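Local coordinates for functional macrophage inflammatory protein 1-alpha homolog (Human herpesvirus 8, PDB 1ZXT) that acts as a virus-encoded CC chemokine, binding CC chemokine receptors, probably those of the infected host, at residues Glu27-Ser32 against Gly39-Thr44. Numbering follows the deposited sequence.
Sequences EWYPTS and GVILLT
With CG of Tyr-29 set between its own backbone N and carbonyl carbon (chi1 48°), and CG1 of Ile-41 beside the backbone N with CG2 anti to it (chi1 -54°), the phenol ring lies across the isoleucine of the facing strand. Ile-41 CB sits over one ring face, 3.9 Å from the centroid of the Tyr-29 ring and displaced toward its rim, a CH-pi contact. The two branches divide the ring between them: CG1 of Ile-41 meets CE2 of the ring, while its CG2 lies 3.5 Å from Tyr-29 OH. Beyond this pair, the side chains of Leu-43 and Glu-27 lie side by side and point the same way, Leu-43 CD2 3.6 Å from Glu-27 OE2. The backbone sets the register of such a pair: Tyr-29 and Ile-41 form a hydrogen-bonded antiparallel pair, with Ile-41 N to Tyr-29 O at 2.7 Å and Tyr-29 N to Ile-41 O at 3.2 Å. Strands 25-30 and 40-44 are the first two of the three-stranded Greek-key sheet of the chemokine fold. On the other face, which helix 57-64 covers, Val-40 CG1 touches Trp-28 CE3 at 3.8 Å, and Met-63 reaches both residues. Where strand 25-30 gives way to a loop, Thr-31 N donates to Gly-39 O at 3.0 Å, from above the carbonyl plane, and Thr-31 CG2 packs crosswise against Ile-41 CD1, 3.9 Å away.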
loop_
_atom_site.group_PDB
_atom_site.type_symbol
_atom_site.label_atom_id
_atom_site.label_comp_id
_atom_site.label_asym_id
_atom_site.label_seq_id
_atom_site.Cartn_x
_atom_site.Cartn_y
_atom_site.Cartn_z
ATOM N N GLU A 27 -3.777 -5.350 -6.410
ATOM C CA GLU A 27 -3.871 -5.888 -5.069
ATOM C C GLU A 27 -3.283 -4.869 -4.126
ATOM O O GLU A 27 -2.685 -3.896 -4.592
ATOM C CB GLU A 27 -3.086 -7.174 -4.971
ATOM C CG GLU A 27 -1.626 -7.073 -5.371
ATOM C CD GLU A 27 -0.963 -8.447 -5.639
ATOM O OE1 GLU A 27 -1.447 -9.135 -6.460
ATOM O OE2 GLU A 27 0.062 -8.759 -4.985
ATOM N N TRP A 28 -3.397 -5.085 -2.794
ATOM C CA TRP A 28 -2.759 -4.266 -1.836
ATOM C C TRP A 28 -2.149 -5.108 -0.716
ATOM O O TRP A 28 -2.524 -6.230 -0.521
ATOM C CB TRP A 28 -3.721 -3.232 -1.222
ATOM C CG TRP A 28 -4.742 -3.863 -0.351
ATOM C CD1 TRP A 28 -5.887 -4.505 -0.741
ATOM C CD2 TRP A 28 -4.691 -3.933 1.064
ATOM N NE1 TRP A 28 -6.570 -4.926 0.360
ATOM C CE2 TRP A 28 -5.836 -4.630 1.482
ATOM C CE3 TRP A 28 -3.733 -3.491 2.042
ATOM C CZ2 TRP A 28 -6.124 -4.906 2.813
ATOM C CZ3 TRP A 28 -4.003 -3.781 3.397
ATOM C CH2 TRP A 28 -5.190 -4.525 3.744
ATOM N N TYR A 29 -1.237 -4.508 0.019
ATOM C CA TYR A 29 -0.684 -5.106 1.252
ATOM C C TYR A 29 -0.183 -3.977 2.113
ATOM O O TYR A 29 0.227 -2.914 1.638
ATOM C CB TYR A 29 0.426 -6.117 0.957
ATOM C CG TYR A 29 1.482 -5.644 -0.028
ATOM C CD1 TYR A 29 1.351 -5.856 -1.371
ATOM C CD2 TYR A 29 2.629 -5.022 0.398
ATOM C CE1 TYR A 29 2.278 -5.439 -2.285
ATOM C CE2 TYR A 29 3.613 -4.612 -0.505
ATOM C CZ TYR A 29 3.431 -4.798 -1.834
ATOM O OH TYR A 29 4.404 -4.391 -2.759
ATOM N N PRO A 30 -0.189 -4.196 3.421
ATOM C CA PRO A 30 0.312 -3.174 4.354
ATOM C C PRO A 30 1.861 -3.132 4.382
ATOM O O PRO A 30 2.534 -4.091 4.045
ATOM C CB PRO A 30 -0.230 -3.645 5.687
ATOM C CG PRO A 30 -0.107 -5.141 5.545
ATOM C CD PRO A 30 -0.607 -5.421 4.127
ATOM N N THR A 31 2.411 -2.003 4.766
ATOM C CA THR A 31 3.776 -1.911 5.002
ATOM C C THR A 31 4.031 -2.511 6.431
ATOM O O THR A 31 3.112 -2.945 7.101
ATOM C CB THR A 31 4.282 -0.445 4.915
ATOM O OG1 THR A 31 3.446 0.430 5.695
ATOM C CG2 THR A 31 4.203 0.066 3.555
ATOM N N SER A 32 5.293 -2.567 6.844
ATOM C CA SER A 32 5.663 -3.156 8.115
ATOM C C SER A 32 5.045 -2.455 9.333
ATOM O O SER A 32 4.981 -1.196 9.395
ATOM C CB SER A 32 7.179 -3.053 8.237
ATOM O OG SER A 32 7.543 -3.537 9.516
ATOM N N GLY A 39 1.153 2.388 6.611
ATOM C CA GLY A 39 0.964 2.518 5.180
ATOM C C GLY A 39 0.374 1.303 4.578
ATOM O O GLY A 39 0.390 0.222 5.152
ATOM N N VAL A 40 -0.065 1.474 3.363
ATOM C CA VAL A 40 -0.448 0.345 2.459
ATOM C C VAL A 40 0.204 0.580 1.139
ATOM O O VAL A 40 0.373 1.743 0.731
ATOM C CB VAL A 40 -1.978 0.098 2.334
ATOM C CG1 VAL A 40 -2.611 -0.218 3.680
ATOM C CG2 VAL A 40 -2.713 1.215 1.641
ATOM N N ILE A 41 0.547 -0.503 0.463
ATOM C CA ILE A 41 0.912 -0.457 -0.952
ATOM C C ILE A 41 -0.256 -0.815 -1.808
ATOM O O ILE A 41 -0.817 -1.857 -1.659
ATOM C CB ILE A 41 2.106 -1.373 -1.238
ATOM C CG1 ILE A 41 3.271 -1.031 -0.317
ATOM C CG2 ILE A 41 2.548 -1.419 -2.735
ATOM C CD1 ILE A 41 3.686 0.424 -0.343
ATOM N N LEU A 42 -0.597 0.068 -2.745
ATOM C CA LEU A 42 -1.461 -0.282 -3.860
ATOM C C LEU A 42 -0.589 -0.697 -5.007
ATOM O O LEU A 42 0.098 0.104 -5.589
ATOM C CB LEU A 42 -2.345 0.869 -4.288
ATOM C CG LEU A 42 -3.153 1.475 -3.140
ATOM C CD1 LEU A 42 -3.840 2.729 -3.623
ATOM C CD2 LEU A 42 -4.126 0.518 -2.467
ATOM N N LEU A 43 -0.628 -1.974 -5.331
ATOM C CA LEU A 43 0.297 -2.521 -6.330
ATOM C C LEU A 43 -0.360 -2.541 -7.680
ATOM O O LEU A 43 -1.495 -3.029 -7.910
ATOM C CB LEU A 43 0.755 -3.939 -5.932
ATOM C CG LEU A 43 1.761 -4.591 -6.906
ATOM C CD1 LEU A 43 3.096 -3.985 -6.665
ATOM C CD2 LEU A 43 1.731 -6.122 -6.785
ATOM N N THR A 44 0.308 -1.966 -8.655
ATOM C CA THR A 44 -0.365 -1.923 -9.991
ATOM C C THR A 44 -0.070 -3.170 -10.784
ATOM O O THR A 44 0.868 -3.870 -10.485
ATOM C CB THR A 44 0.035 -0.678 -10.846
ATOM O OG1 THR A 44 1.354 -0.881 -11.320
ATOM C CG2 THR A 44 0.172 0.629 -10.002
#